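Local coordinates for hydrophilic protein, virA protein (Chromobacterium violaceum, PDB 3BO6), which probably removes phosphate from phosphothreonine in host signalling proteins by beta-elimination, as a phosphothreonine lyase effector of the SpvC family, at residues A80-H85 with E212-L217; V88-V93 with D123-V128; S179-E184 with V189-E194. One frame throughout, in Å; residues are numbered along the deposited sequence.

Interaction 1: A80-H85 with E212-L217; sequences AGDKFH and EPFYRL. With SO4 (sulfate ion), chain C.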
loop_
_atom_site.group_PDB
_atom_site.type_symbol
_atom_site.label_atom_id
_atom_site.label_comp_id
_atom_site.label_asym_id
_atom_site.label_seq_id
_atom_site.Cartn_x
_atom_site.Cartn_y
_atom_site.Cartn_z
ATOM N N ALA A 80 -6.364 -3.899 -9.950
ATOM C CA ALA A 80 -7.797 -3.652 -9.928
ATOM C C ALA A 80 -8.126 -2.373 -9.165
ATOM O O ALA A 80 -9.266 -2.160 -8.735
ATOM C CB ALA A 80 -8.524 -4.861 -9.333
ATOM N N GLY A 81 -7.123 -1.507 -9.012
ATOM C CA GLY A 81 -7.334 -0.189 -8.436
ATOM C C GLY A 81 -7.089 -0.040 -6.947
ATOM O O GLY A 81 -7.054 1.077 -6.454
ATOM N N ASP A 82 -6.922 -1.147 -6.224
ATOM C CA ASP A 82 -6.782 -1.045 -4.773
ATOM C C ASP A 82 -5.398 -0.557 -4.371
ATOM O O ASP A 82 -4.373 -1.112 -4.800
ATOM C CB ASP A 82 -7.127 -2.385 -4.124
ATOM C CG ASP A 82 -8.539 -2.807 -4.427
ATOM O OD1 ASP A 82 -9.449 -1.997 -4.188
ATOM O OD2 ASP A 82 -8.753 -3.940 -4.917
ATOM N N LYS A 83 -5.349 0.505 -3.577
ATOM C CA LYS A 83 -4.061 1.030 -3.142
ATOM C C LYS A 83 -4.145 1.568 -1.727
ATOM O O LYS A 83 -5.200 2.016 -1.247
ATOM C CB LYS A 83 -3.548 2.095 -4.119
ATOM C CG LYS A 83 -4.315 3.404 -4.082
ATOM C CD LYS A 83 -4.158 4.205 -5.406
ATOM C CE LYS A 83 -2.727 4.615 -5.665
ATOM N NZ LYS A 83 -2.611 5.303 -6.989
ATOM N N PHE A 84 -3.003 1.525 -1.051
ATOM C CA PHE A 84 -2.867 2.141 0.254
ATOM C C PHE A 84 -1.881 3.279 0.209
ATOM O O PHE A 84 -0.921 3.255 -0.561
ATOM C CB PHE A 84 -2.324 1.141 1.288
ATOM C CG PHE A 84 -3.199 -0.048 1.516
ATOM C CD1 PHE A 84 -2.809 -1.310 1.075
ATOM C CD2 PHE A 84 -4.375 0.072 2.235
ATOM C CE1 PHE A 84 -3.602 -2.433 1.314
ATOM C CE2 PHE A 84 -5.181 -1.039 2.485
ATOM C CZ PHE A 84 -4.786 -2.294 2.010
ATOM N N HIS A 85 -2.086 4.250 1.088
ATOM C CA HIS A 85 -1.068 5.245 1.363
ATOM C C HIS A 85 -0.647 5.076 2.806
ATOM O O HIS A 85 -1.405 4.544 3.635
ATOM C CB HIS A 85 -1.638 6.643 1.152
ATOM C CG HIS A 85 -2.050 6.914 -0.255
ATOM N ND1 HIS A 85 -3.364 7.086 -0.623
ATOM C CD2 HIS A 85 -1.317 7.054 -1.387
ATOM C CE1 HIS A 85 -3.427 7.317 -1.926
ATOM N NE2 HIS A 85 -2.198 7.312 -2.408
ATOM N N GLU A 212 -16.443 -0.183 -0.472
ATOM C CA GLU A 212 -15.666 -1.064 -1.338
ATOM C C GLU A 212 -15.464 -2.410 -0.670
ATOM O O GLU A 212 -14.951 -2.478 0.441
ATOM C CB GLU A 212 -14.287 -0.454 -1.611
ATOM C CG GLU A 212 -14.301 0.689 -2.628
ATOM C CD GLU A 212 -14.422 0.203 -4.074
ATOM O OE1 GLU A 212 -14.072 -0.963 -4.366
ATOM O OE2 GLU A 212 -14.839 1.017 -4.934
ATOM N N PRO A 213 -15.831 -3.498 -1.348
ATOM C CA PRO A 213 -15.646 -4.815 -0.731
ATOM C C PRO A 213 -14.195 -5.045 -0.267
ATOM O O PRO A 213 -13.993 -5.530 0.839
ATOM C CB PRO A 213 -16.071 -5.769 -1.858
ATOM C CG PRO A 213 -17.174 -5.003 -2.560
ATOM C CD PRO A 213 -16.662 -3.559 -2.568
ATOM N N PHE A 214 -13.209 -4.654 -1.068
ATOM C CA PHE A 214 -11.828 -4.848 -0.651
ATOM C C PHE A 214 -11.534 -4.118 0.654
ATOM O O PHE A 214 -10.890 -4.678 1.556
ATOM C CB PHE A 214 -10.839 -4.414 -1.755
ATOM C CG PHE A 214 -9.380 -4.511 -1.329
ATOM C CD1 PHE A 214 -8.681 -5.694 -1.491
ATOM C CD2 PHE A 214 -8.739 -3.437 -0.730
ATOM C CE1 PHE A 214 -7.355 -5.796 -1.087
ATOM C CE2 PHE A 214 -7.421 -3.535 -0.326
ATOM C CZ PHE A 214 -6.737 -4.721 -0.502
ATOM N N TYR A 215 -11.989 -2.879 0.762
ATOM C CA TYR A 215 -11.774 -2.102 1.975
ATOM C C TYR A 215 -12.442 -2.765 3.175
ATOM O O TYR A 215 -11.853 -2.868 4.249
ATOM C CB TYR A 215 -12.318 -0.681 1.812
ATOM C CG TYR A 215 -12.190 0.138 3.080
ATOM C CD1 TYR A 215 -10.956 0.617 3.484
ATOM C CD2 TYR A 215 -13.297 0.423 3.878
ATOM C CE1 TYR A 215 -10.817 1.369 4.638
ATOM C CE2 TYR A 215 -13.158 1.172 5.048
ATOM C CZ TYR A 215 -11.912 1.655 5.406
ATOM O OH TYR A 215 -11.748 2.396 6.554
ATOM N N ARG A 216 -13.670 -3.231 2.996
ATOM C CA ARG A 216 -14.380 -3.885 4.089
ATOM C C ARG A 216 -13.637 -5.138 4.555
ATOM O O ARG A 216 -13.557 -5.423 5.754
ATOM C CB ARG A 216 -15.810 -4.216 3.663
ATOM C CG ARG A 216 -16.627 -2.963 3.329
ATOM C CD ARG A 216 -18.075 -3.297 2.979
ATOM N NE ARG A 216 -18.781 -3.833 4.141
ATOM C CZ ARG A 216 -20.013 -4.324 4.091
ATOM N NH1 ARG A 216 -20.646 -4.370 2.924
ATOM N NH2 ARG A 216 -20.582 -4.803 5.197
ATOM N N LEU A 217 -13.052 -5.866 3.607
ATOM C CA LEU A 217 -12.256 -7.052 3.949
ATOM C C LEU A 217 -10.981 -6.682 4.718
ATOM O O LEU A 217 -10.492 -7.465 5.527
ATOM C CB LEU A 217 -11.936 -7.828 2.676
ATOM C CG LEU A 217 -13.179 -8.484 2.032
ATOM C CD1 LEU A 217 -12.902 -8.922 0.589
ATOM C CD2 LEU A 217 -13.670 -9.669 2.857
HETATM S S SO4 C . -3.003 8.552 -5.605
HETATM O O1 SO4 C . -4.049 8.687 -4.571
HETATM O O2 SO4 C . -3.569 7.966 -6.811
HETATM O O3 SO4 C . -2.474 9.869 -5.913
HETATM O O4 SO4 C . -1.938 7.672 -5.119
#
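Asp82 lays its carboxylate on one face of the Phe214 ring, CG standing 3.6 Å from Phe214 CG and displaced toward the rim, with the two planes stacked 13° apart. Asp82 CB lies over the same ring, 4.0 Å from its centroid, and makes a CH-pi contact. At the edge of Phe214 comes the far end of Phe84, whose CZ is 3.7 Å from Phe214 CE2; these rings incline at 48°, neither stacked nor edge-to-face. Phe214 reaches the strand because its CG is anti to the backbone N (chi1 176°), which swings the ring off the first turn of helix 213-219. Leu136, Val138 and Val189 also pack on Phe84.

Alternation along strand 82-86 sends Lys83 and His85 to the opposite side, where a sulfate ion, probably from the crystallisation liquor, is bound. Lys83 NZ, also salt-bridged to Glu194, donates to sulfate O2 at 2.8 Å and weakly to O4, while His85 NE2 makes a nearly straight bond of 2.7 Å to O4, with the anion at the edge of the imidazole and in its plane. Glycine suits position 81 because a CB there would jam against the carbonyl O of Ala80.

A carboxylate over a phenyl face needs polar partners, and Asp82 has them: OD1 is hydrogen-bonded to Tyr191 OH and Asn193 ND2, OD2 to Tyr147 OH. One short strand thus seats a helix with one face and lines an anion pocket with the other, consistent with a site for the phosphate of phosphothreonine.

Interaction 2: V88-V93 with D123-V128; sequences VQREQV and DQQSRV. With SO4 (sulfate ion), chain C.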
loop_
_atom_site.group_PDB
_atom_site.type_symbol
_atom_site.label_atom_id
_atom_site.label_comp_id
_atom_site.label_asym_id
_atom_site.label_seq_id
_atom_site.Cartn_x
_atom_site.Cartn_y
_atom_site.Cartn_z
ATOM N N VAL A 88 3.172 9.717 7.365
ATOM C CA VAL A 88 3.951 10.072 8.546
ATOM C C VAL A 88 4.209 11.576 8.571
ATOM O O VAL A 88 3.909 12.298 7.600
ATOM C CB VAL A 88 5.284 9.292 8.607
ATOM C CG1 VAL A 88 5.030 7.786 8.650
ATOM C CG2 VAL A 88 6.196 9.664 7.439
ATOM N N GLN A 89 4.722 12.075 9.685
ATOM C CA GLN A 89 5.079 13.488 9.750
ATOM C C GLN A 89 6.094 13.815 8.641
ATOM O O GLN A 89 7.038 13.056 8.411
ATOM C CB GLN A 89 5.630 13.816 11.137
ATOM C CG GLN A 89 5.440 15.274 11.550
ATOM C CD GLN A 89 6.491 16.163 10.940
ATOM O OE1 GLN A 89 7.640 15.755 10.794
ATOM N NE2 GLN A 89 6.105 17.382 10.569
ATOM N N ARG A 90 5.883 14.942 7.961
ATOM C CA ARG A 90 6.672 15.320 6.786
ATOM C C ARG A 90 8.186 15.199 6.964
ATOM O O ARG A 90 8.875 14.737 6.070
ATOM C CB ARG A 90 6.305 16.743 6.354
ATOM C CG ARG A 90 7.049 17.259 5.111
ATOM C CD ARG A 90 6.522 18.628 4.655
ATOM N NE ARG A 90 6.606 19.642 5.708
ATOM C CZ ARG A 90 5.895 20.766 5.714
ATOM N NH1 ARG A 90 5.053 21.027 4.718
ATOM N NH2 ARG A 90 6.032 21.636 6.706
ATOM N N GLU A 91 8.699 15.603 8.121
ATOM C CA GLU A 91 10.144 15.584 8.355
ATOM C C GLU A 91 10.706 14.204 8.741
ATOM O O GLU A 91 11.925 14.041 8.903
ATOM C CB GLU A 91 10.516 16.636 9.415
ATOM C CG GLU A 91 10.508 18.088 8.899
ATOM C CD GLU A 91 9.111 18.678 8.741
ATOM O OE1 GLU A 91 8.291 18.532 9.665
ATOM O OE2 GLU A 91 8.835 19.303 7.690
ATOM N N GLN A 92 9.822 13.217 8.887
ATOM C CA GLN A 92 10.215 11.884 9.359
ATOM C C GLN A 92 10.219 10.797 8.266
ATOM O O GLN A 92 10.350 9.617 8.565
ATOM C CB GLN A 92 9.322 11.451 10.535
ATOM C CG GLN A 92 9.504 12.332 11.777
ATOM C CD GLN A 92 8.569 11.980 12.914
ATOM O OE1 GLN A 92 7.840 11.001 12.845
ATOM N NE2 GLN A 92 8.567 12.802 13.959
ATOM N N VAL A 93 10.100 11.187 7.005
ATOM C CA VAL A 93 10.076 10.184 5.941
ATOM C C VAL A 93 11.307 9.259 5.901
ATOM O O VAL A 93 11.160 8.054 5.786
ATOM C CB VAL A 93 9.765 10.821 4.569
ATOM C CG1 VAL A 93 9.838 9.786 3.480
ATOM C CG2 VAL A 93 8.379 11.447 4.605
ATOM N N ASP A 123 6.831 19.174 -3.946
ATOM C CA ASP A 123 6.217 20.379 -3.394
ATOM C C ASP A 123 5.935 20.087 -1.916
ATOM O O ASP A 123 5.224 19.140 -1.599
ATOM C CB ASP A 123 4.930 20.630 -4.189
ATOM C CG ASP A 123 3.943 21.569 -3.500
ATOM O OD1 ASP A 123 4.260 22.222 -2.487
ATOM O OD2 ASP A 123 2.801 21.643 -4.007
ATOM N N GLN A 124 6.498 20.884 -1.006
ATOM C CA GLN A 124 6.414 20.552 0.418
ATOM C C GLN A 124 5.005 20.624 0.994
ATOM O O GLN A 124 4.779 20.139 2.097
ATOM C CB GLN A 124 7.354 21.422 1.251
ATOM C CG GLN A 124 8.835 21.204 0.959
ATOM C CD GLN A 124 9.350 19.840 1.417
ATOM O OE1 GLN A 124 9.290 19.506 2.601
ATOM N NE2 GLN A 124 9.854 19.051 0.476
ATOM N N GLN A 125 4.071 21.241 0.268
ATOM C CA GLN A 125 2.684 21.325 0.725
ATOM C C GLN A 125 1.786 20.327 0.012
ATOM O O GLN A 125 0.571 20.305 0.251
ATOM C CB GLN A 125 2.100 22.737 0.533
ATOM C CG GLN A 125 2.865 23.849 1.226
ATOM C CD GLN A 125 3.171 23.539 2.677
ATOM O OE1 GLN A 125 4.270 23.809 3.156
ATOM N NE2 GLN A 125 2.201 22.966 3.384
ATOM N N SER A 126 2.367 19.512 -0.857
ATOM C CA SER A 126 1.617 18.498 -1.596
ATOM C C SER A 126 0.930 17.478 -0.685
ATOM O O SER A 126 1.422 17.161 0.410
ATOM C CB SER A 126 2.547 17.734 -2.548
ATOM O OG SER A 126 1.850 16.678 -3.191
ATOM N N ARG A 127 -0.190 16.941 -1.161
ATOM C CA ARG A 127 -0.859 15.850 -0.462
ATOM C C ARG A 127 0.023 14.597 -0.296
ATOM O O ARG A 127 -0.268 13.749 0.545
ATOM C CB ARG A 127 -2.182 15.492 -1.167
ATOM C CG ARG A 127 -1.997 14.922 -2.570
ATOM C CD ARG A 127 -3.360 14.672 -3.202
ATOM N NE ARG A 127 -3.992 13.396 -2.826
ATOM C CZ ARG A 127 -3.680 12.231 -3.380
ATOM N NH1 ARG A 127 -2.705 12.161 -4.286
ATOM N NH2 ARG A 127 -4.323 11.133 -3.010
ATOM N N VAL A 128 1.095 14.468 -1.082
ATOM C CA VAL A 128 2.019 13.339 -0.929
ATOM C C VAL A 128 3.327 13.759 -0.238
ATOM O O VAL A 128 4.270 12.980 -0.163
ATOM C CB VAL A 128 2.319 12.595 -2.258
ATOM C CG1 VAL A 128 1.031 12.067 -2.914
ATOM C CG2 VAL A 128 3.119 13.468 -3.227
HETATM S S SO4 C . -3.003 8.552 -5.605
HETATM O O1 SO4 C . -4.049 8.687 -4.571
HETATM O O2 SO4 C . -3.569 7.966 -6.811
HETATM O O3 SO4 C . -2.474 9.869 -5.913
HETATM O O4 SO4 C . -1.938 7.672 -5.119
HETATM O O HOH W 1 10.545 19.268 5.453
#
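Arg90 and Gln124 mark the nearest approach of two irregular backbones, Arg90 CA lying 8.2 Å from Gln124 CA, where a type I beta turn from Asp123 to Ser126 faces the loop that leads into helix 93-104. A long side chain is needed to span such a gap, and arginine supplies it. Arg90 sets off with CG anti to its own N (chi1 -179°), runs straight as far as CD, then bends at chi3 to turn the guanidinium toward the turn. Its NH1 donates to Gln124 O at 2.8 Å; the carbonyl lies at the guanidinium edge, although NH1 itself sits 45° above the carbonyl plane. The same nitrogen makes a weak bond of 3.3 Å to Gln125 OE1, whose amide stands almost perpendicular to the guanidinium, at 88°. Nearer the backbone, Arg90 CD packs 3.6 Å from Gln124 OE1.

On its own side Arg90 NE forms a salt bridge of 3.0 Å with Glu91 OE2, and Gln89 steadies Glu91 by accepting from its N and donating to its OE1. A water donates both to Glu91 OE2 and to Gln124 OE1, adding an indirect link to the two direct ones. Asp123 OD1 braces the turn by accepting from Gln125 N, an Asx turn, and Ser126 OG does likewise for Val128 N, an ST turn. Just beyond, Arg127 meets the sulfate end-on, NH1 to O3 at 2.8 Å and NH2 to O1.

Here the guanidinium works as a clasp near the surface: Glu91 holds NE, probably offsetting the charge and fixing the rotation, while NH1 is shared between a backbone carbonyl and a weak second acceptor.

Interaction 3: S179-E184 with V189-E194; sequences SDVHPE and VSYRNE. With SO4 (sulfate ion), chain C.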
loop_
_atom_site.group_PDB
_atom_site.type_symbol
_atom_site.label_atom_id
_atom_site.label_comp_id
_atom_site.label_asym_id
_atom_site.label_seq_id
_atom_site.Cartn_x
_atom_site.Cartn_y
_atom_site.Cartn_z
ATOM N N SER A 179 -8.558 12.373 0.015
ATOM C CA SER A 179 -9.118 11.411 -0.940
ATOM C C SER A 179 -9.498 10.065 -0.324
ATOM O O SER A 179 -10.392 9.390 -0.824
ATOM C CB SER A 179 -8.132 11.139 -2.076
ATOM O OG SER A 179 -6.892 10.650 -1.577
ATOM N N ASP A 180 -8.813 9.678 0.753
ATOM C CA ASP A 180 -8.834 8.301 1.229
ATOM C C ASP A 180 -9.769 8.096 2.409
ATOM O O ASP A 180 -10.229 9.065 3.030
ATOM C CB ASP A 180 -7.431 7.907 1.733
ATOM C CG ASP A 180 -6.407 7.688 0.631
ATOM O OD1 ASP A 180 -6.581 8.059 -0.556
ATOM O OD2 ASP A 180 -5.353 7.122 0.997
ATOM N N VAL A 181 -9.970 6.829 2.776
ATOM C CA VAL A 181 -10.677 6.493 4.018
ATOM C C VAL A 181 -9.807 5.571 4.862
ATOM O O VAL A 181 -8.876 4.935 4.364
ATOM C CB VAL A 181 -12.054 5.812 3.758
ATOM C CG1 VAL A 181 -13.031 6.788 3.080
ATOM C CG2 VAL A 181 -11.876 4.546 2.928
ATOM N N HIS A 182 -10.086 5.535 6.158
ATOM C CA HIS A 182 -9.367 4.646 7.057
ATOM C C HIS A 182 -10.243 4.444 8.286
ATOM O O HIS A 182 -11.048 5.312 8.627
ATOM C CB HIS A 182 -8.017 5.250 7.473
ATOM C CG HIS A 182 -8.142 6.479 8.316
ATOM N ND1 HIS A 182 -8.116 6.448 9.696
ATOM C CD2 HIS A 182 -8.313 7.775 7.973
ATOM C CE1 HIS A 182 -8.260 7.676 10.163
ATOM N NE2 HIS A 182 -8.374 8.501 9.138
ATOM N N PRO A 183 -10.082 3.301 8.954
ATOM C CA PRO A 183 -10.817 3.051 10.203
ATOM C C PRO A 183 -10.059 3.666 11.376
ATOM O O PRO A 183 -8.880 3.992 11.246
ATOM C CB PRO A 183 -10.782 1.531 10.327
ATOM C CG PRO A 183 -9.501 1.139 9.669
ATOM C CD PRO A 183 -9.306 2.124 8.522
ATOM N N GLU A 184 -10.722 3.796 12.521
ATOM C CA GLU A 184 -10.101 4.392 13.707
ATOM C C GLU A 184 -8.789 3.717 14.107
ATOM O O GLU A 184 -7.879 4.383 14.611
ATOM C CB GLU A 184 -11.077 4.368 14.887
ATOM C CG GLU A 184 -12.422 5.005 14.594
ATOM C CD GLU A 184 -13.532 4.440 15.463
ATOM O OE1 GLU A 184 -13.243 4.032 16.610
ATOM O OE2 GLU A 184 -14.690 4.400 14.996
ATOM N N VAL A 189 -2.038 4.282 7.913
ATOM C CA VAL A 189 -2.471 3.762 6.626
ATOM C C VAL A 189 -3.861 4.266 6.244
ATOM O O VAL A 189 -4.747 4.432 7.102
ATOM C CB VAL A 189 -2.451 2.219 6.640
ATOM C CG1 VAL A 189 -3.020 1.654 5.345
ATOM C CG2 VAL A 189 -1.022 1.705 6.876
ATOM N N SER A 190 -4.039 4.522 4.950
ATOM C CA SER A 190 -5.365 4.827 4.402
ATOM C C SER A 190 -5.526 4.199 3.031
ATOM O O SER A 190 -4.547 3.709 2.449
ATOM C CB SER A 190 -5.645 6.336 4.381
ATOM O OG SER A 190 -4.689 7.018 3.582
ATOM N N TYR A 191 -6.750 4.197 2.521
ATOM C CA TYR A 191 -7.096 3.453 1.310
ATOM C C TYR A 191 -7.919 4.248 0.306
ATOM O O TYR A 191 -8.754 5.071 0.684
ATOM C CB TYR A 191 -7.949 2.257 1.732
ATOM C CG TYR A 191 -8.661 1.544 0.585
ATOM C CD1 TYR A 191 -7.989 0.605 -0.196
ATOM C CD2 TYR A 191 -9.998 1.824 0.286
ATOM C CE1 TYR A 191 -8.645 -0.065 -1.230
ATOM C CE2 TYR A 191 -10.647 1.170 -0.757
ATOM C CZ TYR A 191 -9.971 0.230 -1.495
ATOM O OH TYR A 191 -10.631 -0.430 -2.525
ATOM N N ARG A 192 -7.698 3.978 -0.973
ATOM C CA ARG A 192 -8.713 4.302 -1.979
ATOM C C ARG A 192 -8.644 3.319 -3.129
ATOM O O ARG A 192 -7.671 2.562 -3.271
ATOM C CB ARG A 192 -8.647 5.754 -2.486
ATOM C CG ARG A 192 -7.537 6.030 -3.479
ATOM C CD ARG A 192 -7.501 7.516 -3.909
ATOM N NE ARG A 192 -6.686 7.721 -5.117
ATOM C CZ ARG A 192 -7.170 7.643 -6.349
ATOM N NH1 ARG A 192 -8.468 7.386 -6.540
ATOM N NH2 ARG A 192 -6.360 7.830 -7.388
ATOM N N ASN A 193 -9.705 3.295 -3.931
ATOM C CA ASN A 193 -9.701 2.524 -5.167
ATOM C C ASN A 193 -9.666 3.419 -6.399
ATOM O O ASN A 193 -10.535 4.266 -6.578
ATOM C CB ASN A 193 -10.911 1.587 -5.235
ATOM C CG ASN A 193 -10.895 0.751 -6.496
ATOM O OD1 ASN A 193 -11.212 1.259 -7.577
ATOM N ND2 ASN A 193 -10.467 -0.498 -6.390
ATOM N N GLU A 194 -8.674 3.214 -7.261
ATOM C CA GLU A 194 -8.453 4.090 -8.423
ATOM C C GLU A 194 -9.587 4.092 -9.430
ATOM O O GLU A 194 -9.788 5.085 -10.124
ATOM C CB GLU A 194 -7.209 3.648 -9.197
ATOM C CG GLU A 194 -5.930 3.891 -8.510
ATOM C CD GLU A 194 -4.746 3.808 -9.459
ATOM O OE1 GLU A 194 -3.615 3.805 -8.958
ATOM O OE2 GLU A 194 -4.955 3.726 -10.688
HETATM S S SO4 C . -3.003 8.552 -5.605
HETATM O O1 SO4 C . -4.049 8.687 -4.571
HETATM O O2 SO4 C . -3.569 7.966 -6.811
HETATM O O3 SO4 C . -2.474 9.869 -5.913
HETATM O O4 SO4 C . -1.938 7.672 -5.119
#
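Ser179 rests its side chain against Arg192 CD. Ser179 OG donates to Asp180 OD1 at 2.8 Å. Asp180 supplies the side-chain hydrogen bond across the contact. Its OD2 accepts from Ser190 OG at 2.7 Å on the anti side of the carboxylate and is also hydrogen-bonded to His85 ND1, so this oxygen ties the loop to strands 189-193 and 82-86; OD1 lies 3.5 Å from Arg192 CD. The arginine head passes beyond: with the chain extended from CG to NE, Arg192 grips the sulfate by NE to O1 and NH2 to O2, each at 2.9 Å and presented edge-on. The short serine hydroxyl reaches Asp180, which probably orients the imidazole whose NE2 binds the sulfate.

Val181 then pairs with Tyr191 in a single antiparallel, hydrogen-bonded bridge, Val181 N to Tyr191 O at 3.0 Å and Tyr191 N to Val181 O at 2.9 Å, both donors in the carbonyl planes. Val181 CG2 approaches the edge of the Tyr191 ring. His182 CB packs 3.4 Å from Val189 O, a buried oxygen without a polar partner, while His182 ND1 donates forward to the backbone O of Pro183.

The bridge adds a loop to strand 189-193, an outermost strand of the sheet, whose other side is hydrogen-bonded to strand 82-86. Val181 also packs on helix 206-210 and, with Pro183, on Tyr215 of helix 213-219.

From the N terminus, strand 82-86 opens interaction 1, which closes only at helix 213-219 near the C-terminal end. The other two nest inside that long loop, in series: interaction 2 joins the loops at 88-93 and 123-128, and interaction 3 then closes a short loop between 179-184 and 189-194. Interactions 1 and 3 meet on neighbouring strands, through Tyr191 on Asp82 and His85 on Asp180. Interaction 2 is more distant, its centre about 23 Å from that of interaction 1, yet Arg127 NH2 hydrogen-bonds Ser179 OG of interaction 3. A side chain from a segment of each reaches the sulfate, held with Arg199 by sheet and loops, while helix 213-219 packs on the other face of strand 82-86.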